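Local structure of Rnh (Ribonuclease H) (Chlorobaculum tepidum, 3H08) at residues 5-10 with 22-27; 44-49 with 101-106; 64-69 with 118-123. The protein probably acts as a magnesium-dependent endonuclease that cuts the RNA strand of RNA-DNA hybrids, leaving 5'-phosphomonoester ends. The protein carries 3 engineered substitutions. All blocks are in the same frame, centred on the assembly; numbering follows the deposited sequence.

Interaction 1 of 3, residues 5-10 with 22-27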
loop_
_atom_site.group_PDB
_atom_site.type_symbol
_atom_site.label_atom_id
_atom_site.label_comp_id
_atom_site.label_asym_id
_atom_site.label_seq_id
_atom_site.Cartn_x
_atom_site.Cartn_y
_atom_site.Cartn_z
ATOM N N ILE A 5 9.831 -3.636 -10.907
ATOM C CA ILE A 5 8.450 -4.090 -10.803
ATOM C C ILE A 5 7.560 -2.916 -10.456
ATOM O O ILE A 5 7.807 -2.220 -9.472
ATOM C CB ILE A 5 8.287 -5.133 -9.650
ATOM C CG1 ILE A 5 9.356 -6.211 -9.732
ATOM C CG2 ILE A 5 6.918 -5.751 -9.676
ATOM C CD1 ILE A 5 9.375 -6.970 -11.034
ATOM N N THR A 6 6.468 -2.748 -11.195
ATOM C CA THR A 6 5.557 -1.643 -10.931
ATOM C C THR A 6 4.358 -2.226 -10.157
ATOM O O THR A 6 3.825 -3.254 -10.532
ATOM C CB THR A 6 5.171 -0.971 -12.240
ATOM O OG1 THR A 6 6.356 -0.528 -12.897
ATOM C CG2 THR A 6 4.225 0.200 -12.017
ATOM N N ILE A 7 3.983 -1.569 -9.054
ATOM C CA ILE A 7 2.924 -2.042 -8.185
ATOM C C ILE A 7 1.912 -0.938 -8.016
ATOM O O ILE A 7 2.255 0.201 -7.729
ATOM C CB ILE A 7 3.467 -2.502 -6.802
ATOM C CG1 ILE A 7 4.596 -3.495 -7.001
ATOM C CG2 ILE A 7 2.366 -3.065 -5.975
ATOM C CD1 ILE A 7 5.130 -4.067 -5.727
ATOM N N TYR A 8 0.650 -1.312 -8.182
ATOM C CA TYR A 8 -0.498 -0.418 -8.051
ATOM C C TYR A 8 -1.307 -0.886 -6.860
ATOM O O TYR A 8 -1.701 -2.034 -6.802
ATOM C CB TYR A 8 -1.324 -0.454 -9.302
ATOM C CG TYR A 8 -0.568 -0.085 -10.545
ATOM C CD1 TYR A 8 -0.520 1.231 -10.982
ATOM C CD2 TYR A 8 0.123 -1.047 -11.288
ATOM C CE1 TYR A 8 0.163 1.586 -12.134
ATOM C CE2 TYR A 8 0.805 -0.696 -12.422
ATOM C CZ TYR A 8 0.844 0.626 -12.838
ATOM O OH TYR A 8 1.491 0.973 -14.019
ATOM N N THR A 9 -1.510 -0.017 -5.892
ATOM C CA THR A 9 -2.134 -0.408 -4.635
ATOM C C THR A 9 -3.367 0.452 -4.345
ATOM O O THR A 9 -3.399 1.666 -4.650
ATOM C CB THR A 9 -1.120 -0.324 -3.461
ATOM O OG1 THR A 9 -0.785 1.046 -3.193
ATOM C CG2 THR A 9 0.115 -1.108 -3.766
ATOM N N ASP A 10 -4.348 -0.141 -3.661
ATOM C CA ASP A 10 -5.560 0.583 -3.240
ATOM C C ASP A 10 -6.135 -0.058 -2.007
ATOM O O ASP A 10 -6.089 -1.257 -1.851
ATOM C CB ASP A 10 -6.649 0.617 -4.352
ATOM C CG ASP A 10 -7.784 1.664 -4.092
ATOM O OD1 ASP A 10 -8.615 1.459 -3.153
ATOM O OD2 ASP A 10 -7.945 2.644 -4.902
ATOM N N TRP A 22 -8.198 -4.466 0.670
ATOM C CA TRP A 22 -7.041 -3.958 -0.018
ATOM C C TRP A 22 -6.798 -4.787 -1.269
ATOM O O TRP A 22 -7.182 -5.961 -1.350
ATOM C CB TRP A 22 -5.775 -3.974 0.898
ATOM C CG TRP A 22 -5.514 -5.294 1.525
ATOM C CD1 TRP A 22 -5.981 -5.752 2.732
ATOM C CD2 TRP A 22 -4.788 -6.382 0.953
ATOM N NE1 TRP A 22 -5.577 -7.041 2.937
ATOM C CE2 TRP A 22 -4.854 -7.455 1.857
ATOM C CE3 TRP A 22 -4.065 -6.549 -0.229
ATOM C CZ2 TRP A 22 -4.251 -8.662 1.606
ATOM C CZ3 TRP A 22 -3.521 -7.769 -0.479
ATOM C CH2 TRP A 22 -3.588 -8.791 0.438
ATOM N N GLY A 23 -6.092 -4.179 -2.216
ATOM C CA GLY A 23 -5.765 -4.852 -3.443
ATOM C C GLY A 23 -4.450 -4.319 -3.985
ATOM O O GLY A 23 -4.076 -3.164 -3.750
ATOM N N ALA A 24 -3.743 -5.160 -4.705
ATOM C CA ALA A 24 -2.516 -4.746 -5.369
ATOM C C ALA A 24 -2.376 -5.516 -6.679
ATOM O O ALA A 24 -2.682 -6.704 -6.752
ATOM C CB ALA A 24 -1.292 -4.962 -4.476
ATOM N N LEU A 25 -1.856 -4.829 -7.676
ATOM C CA LEU A 25 -1.554 -5.371 -8.976
ATOM C C LEU A 25 -0.066 -5.133 -9.194
ATOM O O LEU A 25 0.420 -3.986 -9.105
ATOM C CB LEU A 25 -2.375 -4.634 -10.045
ATOM C CG LEU A 25 -2.172 -4.997 -11.483
ATOM C CD1 LEU A 25 -2.236 -6.442 -11.652
ATOM C CD2 LEU A 25 -3.251 -4.288 -12.296
ATOM N N LEU A 26 0.654 -6.232 -9.384
ATOM C CA LEU A 26 2.090 -6.228 -9.621
ATOM C C LEU A 26 2.332 -6.485 -11.085
ATOM O O LEU A 26 1.758 -7.418 -11.652
ATOM C CB LEU A 26 2.791 -7.323 -8.789
ATOM C CG LEU A 26 2.885 -7.057 -7.288
ATOM C CD1 LEU A 26 1.637 -7.443 -6.592
ATOM C CD2 LEU A 26 4.064 -7.777 -6.702
ATOM N N MET A 27 3.169 -5.679 -11.707
ATOM C CA MET A 27 3.407 -5.734 -13.136
ATOM C C MET A 27 4.899 -5.791 -13.462
ATOM O O MET A 27 5.692 -5.020 -12.954
ATOM C CB MET A 27 2.792 -4.485 -13.770
ATOM C CG MET A 27 3.084 -4.325 -15.185
ATOM S SD MET A 27 2.384 -2.762 -15.706
ATOM C CE MET A 27 0.664 -3.043 -15.399
#
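Strands 5-10 and 22-27 run antiparallel, their directions 166° apart and their axes 4.7 Å from each other at the closest point. Three hydrogen-bonded pairs, Thr6 with Met27, Tyr8 with Leu25 and Asp10 with Gly23, alternate with the non-hydrogen-bonded pairs Ile7 with Leu26 and Thr9 with Ala24. Each hydrogen-bonded pair closes a ring of two bonds; in the middle one Tyr8 N reaches Leu25 O at 2.8 Å, nearly straight at 168°, and Leu25 N returns to Tyr8 O. CA hydrogens of the intervening pairs also approach carbonyls, most closely Ala24 CA to Tyr8 O at 3.2 Å. On the face of Ile7 and Leu26 the two branched side chains lie alongside each other, Ile7 CG1 4.0 Å from Leu26 CG. Thr9 CG2 rests 4.2 Å from Ala24 CB; the small alanine suits a place between Thr9 and Ile35 of the next strand. Helix 44-57 packs on Thr9 there, and also touches Trp22. On the other face, with Thr6, Leu25 and Asp10, Tyr8 and Met27 cross obliquely. Met27 extends with CG anti to the backbone N and then bends at its last torsion (chi3 -62°), bringing CE to 3.8 Å from Tyr8 CE2; a long, flexible thioether can reach across to the ring. Leu25 O lies at the ring's edge, while Tyr68 and Tyr130 also meet this ring. Gly23 faces Asp10 without adding a side chain. Asp10 OD1 lies close to Asp135 OD1, a crowding of negative charge that would probably raise the carboxylates' affinity for protons or cations, and a bound magnesium ion lies about 4 Å from the Asp10 side chain. This is the opening beta hairpin of the RNase H fold, with a predicted metal-binding aspartate on its first strand.

Interaction 2 of 3, residues 44-49 with 101-106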
loop_
_atom_site.group_PDB
_atom_site.type_symbol
_atom_site.label_atom_id
_atom_site.label_comp_id
_atom_site.label_asym_id
_atom_site.label_seq_id
_atom_site.Cartn_x
_atom_site.Cartn_y
_atom_site.Cartn_z
ATOM N N ASN A 44 -9.705 3.518 6.374
ATOM C CA ASN A 44 -9.138 3.740 5.048
ATOM C C ASN A 44 -7.612 3.814 5.066
ATOM O O ASN A 44 -6.940 3.226 4.229
ATOM C CB ASN A 44 -9.706 5.017 4.430
ATOM C CG ASN A 44 -11.137 4.845 3.974
ATOM O OD1 ASN A 44 -11.391 4.187 2.967
ATOM N ND2 ASN A 44 -12.066 5.417 4.707
ATOM N N ASN A 45 -7.061 4.580 6.004
ATOM C CA ASN A 45 -5.608 4.686 6.108
ATOM C C ASN A 45 -4.930 3.352 6.314
ATOM O O ASN A 45 -3.914 3.076 5.712
ATOM C CB ASN A 45 -5.214 5.639 7.224
ATOM C CG ASN A 45 -5.403 7.102 6.850
ATOM O OD1 ASN A 45 -5.603 7.444 5.679
ATOM N ND2 ASN A 45 -5.266 7.975 7.835
ATOM N N ARG A 46 -5.472 2.515 7.188
ATOM C CA ARG A 46 -4.875 1.200 7.400
ATOM C C ARG A 46 -4.926 0.339 6.158
ATOM O O ARG A 46 -3.938 -0.379 5.840
ATOM C CB ARG A 46 -5.519 0.477 8.587
ATOM C CG ARG A 46 -5.038 0.998 9.904
ATOM C CD ARG A 46 -5.461 0.112 11.083
ATOM N NE ARG A 46 -4.800 -1.188 11.118
ATOM C CZ ARG A 46 -3.627 -1.438 11.688
ATOM N NH1 ARG A 46 -2.903 -0.463 12.229
ATOM N NH2 ARG A 46 -3.150 -2.687 11.681
ATOM N N MET A 47 -6.035 0.391 5.427
ATOM C CA MET A 47 -6.123 -0.435 4.211
ATOM C C MET A 47 -5.188 0.083 3.086
ATOM O O MET A 47 -4.657 -0.694 2.336
ATOM C CB MET A 47 -7.543 -0.531 3.709
ATOM C CG MET A 47 -8.455 -1.320 4.606
ATOM S SD MET A 47 -8.058 -3.096 4.726
ATOM C CE MET A 47 -6.945 -3.097 6.094
ATOM N N GLU A 48 -5.008 1.393 3.017
ATOM C CA GLU A 48 -4.047 2.014 2.108
ATOM C C GLU A 48 -2.643 1.533 2.385
ATOM O O GLU A 48 -1.904 1.207 1.459
ATOM C CB GLU A 48 -4.129 3.538 2.232
ATOM C CG GLU A 48 -5.456 4.090 1.684
ATOM C CD GLU A 48 -5.772 5.556 2.088
ATOM O OE1 GLU A 48 -4.919 6.314 2.634
ATOM O OE2 GLU A 48 -6.926 5.966 1.847
ATOM N N LEU A 49 -2.253 1.488 3.663
ATOM C CA LEU A 49 -0.913 0.989 4.012
ATOM C C LEU A 49 -0.824 -0.497 3.760
ATOM O O LEU A 49 0.175 -0.985 3.244
ATOM C CB LEU A 49 -0.600 1.266 5.458
ATOM C CG LEU A 49 -0.484 2.706 5.909
ATOM C CD1 LEU A 49 0.086 2.727 7.315
ATOM C CD2 LEU A 49 0.397 3.475 5.008
ATOM N N ASN A 101 -0.887 3.611 13.699
ATOM C CA ASN A 101 -0.547 2.509 12.791
ATOM C C ASN A 101 0.936 2.160 12.778
ATOM O O ASN A 101 1.486 1.732 11.749
ATOM C CB ASN A 101 -1.037 2.835 11.376
ATOM C CG ASN A 101 -2.491 3.255 11.355
ATOM O OD1 ASN A 101 -2.886 4.260 10.712
ATOM N ND2 ASN A 101 -3.301 2.527 12.083
ATOM N N ILE A 102 1.571 2.273 13.950
ATOM C CA ILE A 102 3.028 2.011 14.068
ATOM C C ILE A 102 3.330 0.604 13.586
ATOM O O ILE A 102 4.337 0.394 12.946
ATOM C CB ILE A 102 3.536 2.190 15.496
ATOM C CG1 ILE A 102 3.443 3.674 15.882
ATOM C CG2 ILE A 102 4.974 1.715 15.635
ATOM C CD1 ILE A 102 3.551 3.895 17.397
ATOM N N ASP A 103 2.444 -0.349 13.880
ATOM C CA ASP A 103 2.650 -1.728 13.427
ATOM C C ASP A 103 2.854 -1.809 11.917
ATOM O O ASP A 103 3.761 -2.498 11.419
ATOM C CB ASP A 103 1.511 -2.638 13.889
ATOM C CG ASP A 103 0.103 -2.178 13.415
ATOM O OD1 ASP A 103 -0.218 -0.959 13.370
ATOM O OD2 ASP A 103 -0.700 -3.100 13.154
ATOM N N LEU A 104 2.039 -1.072 11.182
ATOM C CA LEU A 104 2.129 -1.088 9.724
ATOM C C LEU A 104 3.313 -0.284 9.218
ATOM O O LEU A 104 4.030 -0.738 8.328
ATOM C CB LEU A 104 0.814 -0.611 9.102
ATOM C CG LEU A 104 -0.432 -1.414 9.474
ATOM C CD1 LEU A 104 -1.633 -0.903 8.710
ATOM C CD2 LEU A 104 -0.265 -2.876 9.165
ATOM N N TRP A 105 3.572 0.878 9.819
ATOM C CA TRP A 105 4.786 1.618 9.440
ATOM C C TRP A 105 6.069 0.807 9.667
ATOM O O TRP A 105 6.999 0.918 8.873
ATOM C CB TRP A 105 4.878 2.978 10.128
ATOM C CG TRP A 105 3.840 3.917 9.703
ATOM C CD1 TRP A 105 2.802 4.378 10.452
ATOM C CD2 TRP A 105 3.657 4.474 8.385
ATOM N NE1 TRP A 105 2.019 5.237 9.725
ATOM C CE2 TRP A 105 2.511 5.309 8.446
ATOM C CE3 TRP A 105 4.355 4.377 7.186
ATOM C CZ2 TRP A 105 2.064 6.041 7.347
ATOM C CZ3 TRP A 105 3.914 5.127 6.104
ATOM C CH2 TRP A 105 2.769 5.915 6.189
ATOM N N GLN A 106 6.130 -0.021 10.706
ATOM C CA GLN A 106 7.318 -0.841 10.947
ATOM C C GLN A 106 7.508 -1.848 9.835
ATOM O O GLN A 106 8.636 -2.184 9.472
ATOM C CB GLN A 106 7.196 -1.564 12.283
ATOM C CG GLN A 106 7.492 -0.639 13.431
ATOM C CD GLN A 106 7.096 -1.185 14.786
ATOM O OE1 GLN A 106 7.568 -0.696 15.796
ATOM N NE2 GLN A 106 6.214 -2.186 14.811
#
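Asn101 sits at the N-cap position of helix 102-114 without a capping bond from its side chain; asparagine tolerates the left-handed backbone conformation found there. Its CB points toward helix 44-57, and its side chain crosses that of Arg46 obliquely, the amide lying against the aliphatic part. Asn101 CB also approaches Leu49 CD1, at 4.2 Å. Asp103 holds CG in the crowded position between its backbone N and carbonyl carbon (chi1 57°). This turns the carboxylate to Arg46, whose long chain spans the gap, bends at chi3 and grips it end-on with NH1 and NH2. Arg46 NH1 binds Asp103 OD1 at 3.0 Å and Arg46 NH2 binds Asp103 OD2 at 2.9 Å, both almost straight. Each oxygen uses its syn lone pair and the planes differ by only 12°, so two bonds fix the rotation of the guanidinium in a bidentate salt bridge. Leu104 crosses Arg46 at about a right angle, its CD1 over the centre of one guanidinium face, 3.6 Å from Arg46 CZ. An alanine in place of Arg46 would remove both bonds to Asp103 and the flat group over Leu104, and would probably loosen this end of the helix pair. The CB of Leu104 meets Leu49 CD1 at 3.9 Å, where branched apolar chains suit the buried interior. Trp105 offers a ring face to Leu49: CD1 makes a CH-pi contact 4.0 Å from the centroid of the six-membered ring, and CD2 lies 3.6 Å from Trp105 CH2. The buried indole NE1 is bonded to Tyr73 OH. The helix segments run nearly parallel, axes 10.4 Å apart and crossing at 16°, joined through a leucine-tryptophan core with an ion pair beside it, in the helical layer beside the sheet of the RNase H fold.

Interaction 3 of 3, residues 64-69 with 118-123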
loop_
_atom_site.group_PDB
_atom_site.type_symbol
_atom_site.label_atom_id
_atom_site.label_comp_id
_atom_site.label_asym_id
_atom_site.label_seq_id
_atom_site.Cartn_x
_atom_site.Cartn_y
_atom_site.Cartn_z
ATOM N N ARG A 64 13.673 -3.369 -7.538
ATOM C CA ARG A 64 13.443 -1.934 -7.666
ATOM C C ARG A 64 11.957 -1.813 -7.946
ATOM O O ARG A 64 11.444 -2.522 -8.829
ATOM C CB ARG A 64 14.233 -1.397 -8.850
ATOM C CG ARG A 64 14.140 0.086 -9.060
ATOM C CD ARG A 64 15.235 0.556 -9.946
ATOM N NE ARG A 64 15.177 2.004 -10.178
ATOM C CZ ARG A 64 16.078 2.693 -10.878
ATOM N NH1 ARG A 64 17.109 2.074 -11.459
ATOM N NH2 ARG A 64 15.937 4.014 -11.014
ATOM N N VAL A 65 11.262 -0.930 -7.239
ATOM C CA VAL A 65 9.819 -0.860 -7.308
ATOM C C VAL A 65 9.366 0.555 -7.582
ATOM O O VAL A 65 9.813 1.510 -6.947
ATOM C CB VAL A 65 9.152 -1.382 -5.999
ATOM C CG1 VAL A 65 7.642 -1.232 -6.064
ATOM C CG2 VAL A 65 9.576 -2.803 -5.708
ATOM N N GLN A 66 8.445 0.681 -8.521
ATOM C CA GLN A 66 7.700 1.933 -8.700
ATOM C C GLN A 66 6.279 1.640 -8.204
ATOM O O GLN A 66 5.600 0.800 -8.752
ATOM C CB GLN A 66 7.656 2.311 -10.185
ATOM C CG GLN A 66 9.029 2.522 -10.802
ATOM C CD GLN A 66 9.612 3.863 -10.449
ATOM O OE1 GLN A 66 8.899 4.813 -10.315
ATOM N NE2 GLN A 66 10.920 3.943 -10.363
ATOM N N LEU A 67 5.877 2.302 -7.137
ATOM C CA LEU A 67 4.610 2.038 -6.457
ATOM C C LEU A 67 3.682 3.206 -6.592
ATOM O O LEU A 67 4.024 4.322 -6.185
ATOM C CB LEU A 67 4.863 1.693 -4.989
ATOM C CG LEU A 67 3.670 1.040 -4.275
ATOM C CD1 LEU A 67 4.139 0.152 -3.181
ATOM C CD2 LEU A 67 2.762 2.092 -3.734
ATOM N N TYR A 68 2.532 2.948 -7.207
ATOM C CA TYR A 68 1.478 3.950 -7.472
ATOM C C TYR A 68 0.314 3.752 -6.512
ATOM O O TYR A 68 -0.319 2.677 -6.496
ATOM C CB TYR A 68 0.976 3.816 -8.918
ATOM C CG TYR A 68 1.987 4.297 -9.907
ATOM C CD1 TYR A 68 1.960 5.594 -10.377
ATOM C CD2 TYR A 68 3.016 3.469 -10.326
ATOM C CE1 TYR A 68 2.909 6.033 -11.289
ATOM C CE2 TYR A 68 3.979 3.897 -11.240
ATOM C CZ TYR A 68 3.937 5.200 -11.689
ATOM O OH TYR A 68 4.851 5.658 -12.614
ATOM N N SER A 69 0.025 4.775 -5.710
ATOM C CA SER A 69 -1.081 4.752 -4.740
ATOM C C SER A 69 -1.912 6.034 -4.765
ATOM O O SER A 69 -1.368 7.091 -4.962
ATOM C CB SER A 69 -0.475 4.577 -3.327
ATOM O OG SER A 69 -1.455 4.558 -2.302
ATOM N N THR A 118 10.157 3.630 -5.034
ATOM C CA THR A 118 9.753 4.998 -5.274
ATOM C C THR A 118 8.235 4.979 -5.221
ATOM O O THR A 118 7.604 4.075 -5.731
ATOM C CB THR A 118 10.250 5.506 -6.630
ATOM O OG1 THR A 118 9.809 4.615 -7.655
ATOM C CG2 THR A 118 11.744 5.551 -6.645
ATOM N N PHE A 119 7.683 5.976 -4.567
ATOM C CA PHE A 119 6.244 6.100 -4.360
ATOM C C PHE A 119 5.715 7.264 -5.211
ATOM O O PHE A 119 6.289 8.370 -5.206
ATOM C CB PHE A 119 5.964 6.382 -2.858
ATOM C CG PHE A 119 6.267 5.205 -1.951
ATOM C CD1 PHE A 119 5.242 4.318 -1.566
ATOM C CD2 PHE A 119 7.579 4.926 -1.551
ATOM C CE1 PHE A 119 5.540 3.217 -0.785
ATOM C CE2 PHE A 119 7.860 3.827 -0.748
ATOM C CZ PHE A 119 6.843 2.984 -0.360
ATOM N N HIS A 120 4.576 7.026 -5.843
ATOM C CA HIS A 120 3.920 7.988 -6.688
ATOM C C HIS A 120 2.483 8.112 -6.271
ATOM O O HIS A 120 1.801 7.108 -6.123
ATOM C CB HIS A 120 3.944 7.530 -8.150
ATOM C CG HIS A 120 5.324 7.269 -8.683
ATOM N ND1 HIS A 120 6.167 8.278 -9.104
ATOM C CD2 HIS A 120 5.992 6.116 -8.875
ATOM C CE1 HIS A 120 7.300 7.745 -9.531
ATOM N NE2 HIS A 120 7.205 6.432 -9.424
ATOM N N LYS A 121 2.031 9.336 -6.112
ATOM C CA LYS A 121 0.619 9.639 -5.840
ATOM C C LYS A 121 -0.185 9.692 -7.137
ATOM O O LYS A 121 0.198 10.411 -8.099
ATOM C CB LYS A 121 0.540 10.991 -5.157
ATOM C CG LYS A 121 -0.844 11.502 -4.903
ATOM C CD LYS A 121 -1.561 10.685 -3.877
ATOM C CE LYS A 121 -2.789 11.401 -3.333
ATOM N NZ LYS A 121 -3.907 11.405 -4.298
ATOM N N VAL A 122 -1.314 8.990 -7.152
ATOM C CA VAL A 122 -2.227 9.101 -8.270
ATOM C C VAL A 122 -3.446 9.877 -7.858
ATOM O O VAL A 122 -3.732 9.964 -6.663
ATOM C CB VAL A 122 -2.593 7.759 -8.870
ATOM C CG1 VAL A 122 -1.330 7.022 -9.316
ATOM C CG2 VAL A 122 -3.422 6.910 -7.940
ATOM N N LYS A 123 -4.139 10.441 -8.839
ATOM C CA LYS A 123 -5.233 11.373 -8.580
ATOM C C LYS A 123 -6.547 10.644 -8.686
ATOM O O LYS A 123 -7.160 10.590 -9.734
ATOM C CB LYS A 123 -5.177 12.584 -9.542
ATOM C CG LYS A 123 -3.844 13.346 -9.434
ATOM C CD LYS A 123 -3.947 14.816 -9.715
ATOM C CE LYS A 123 -2.621 15.529 -9.409
ATOM N NZ LYS A 123 -2.745 17.008 -9.437
#
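Val65 opens the pairing by accepting the backbone N-H of Thr118 on its carbonyl, Thr118 N to Val65 O at 2.9 Å. Gln66 bends at chi2 (-78°), which swings its amide across toward strand 116-121; Gln66 OE1 then receives a short, straight bond from His120 NE2 at 2.5 Å, the oxygen close to the imidazole plane. A glutamine suits this place because it is long enough to reach the second residue along the neighbouring strand, with a carbonyl that would hold the ring's rotation. Thr118 OG1 lies 2.8 Å from the same OE1. Leu67, on the other face, lies alongside Phe119, its CD2 4.0 Å from Phe119 CD1; Phe119 in turn packs on helix 72-79. The backbone N and O of Leu67 bond to Thr118 and His120, the parallel ladder between the fourth and fifth strands of the RNase H sheet, in which 116-121 is an outermost strand. Tyr68 returns to the face of Gln66 and stacks on His120 in an offset arrangement, centroids 4.5 Å apart and planes at 20°. His120 CB also sits over the phenol ring, while Val122 CG1 touches the edge, 3.7 Å from Tyr68 CD1. Ser69 continues the ladder: its N binds His120 O at 3.0 Å, and its O takes Val122 N from above the carbonyl plane. The small hydroxyl of Ser69 bonds to Ser71 N, and its side chain lies about 3 Å from the bound magnesium ion.

Interactions 1 and 3 belong to one five-stranded mixed sheet, their centres 9 Å apart. Strands 4-13 and 64-69 are neighbours in it, and probable backbone hydrogen bonds from Ile7 O to Tyr68 N and from Arg64 O to Ile5 N stitch them together. Interaction 2 is a helix pair, its centre 16 Å from that of either, touching the hairpin where Trp22 packs on Met47. Along the chain interaction 1 closes first; interactions 2 and 3 then alternate, helix 44-57 leading to strand 64-69 and helix 102-114 to strand 116-121. Asp10 on strand 4-13, Glu48 on helix 44-57 and Asp70 just after strand 64-69, three of the predicted magnesium ligands, thereby meet within one RNase H domain.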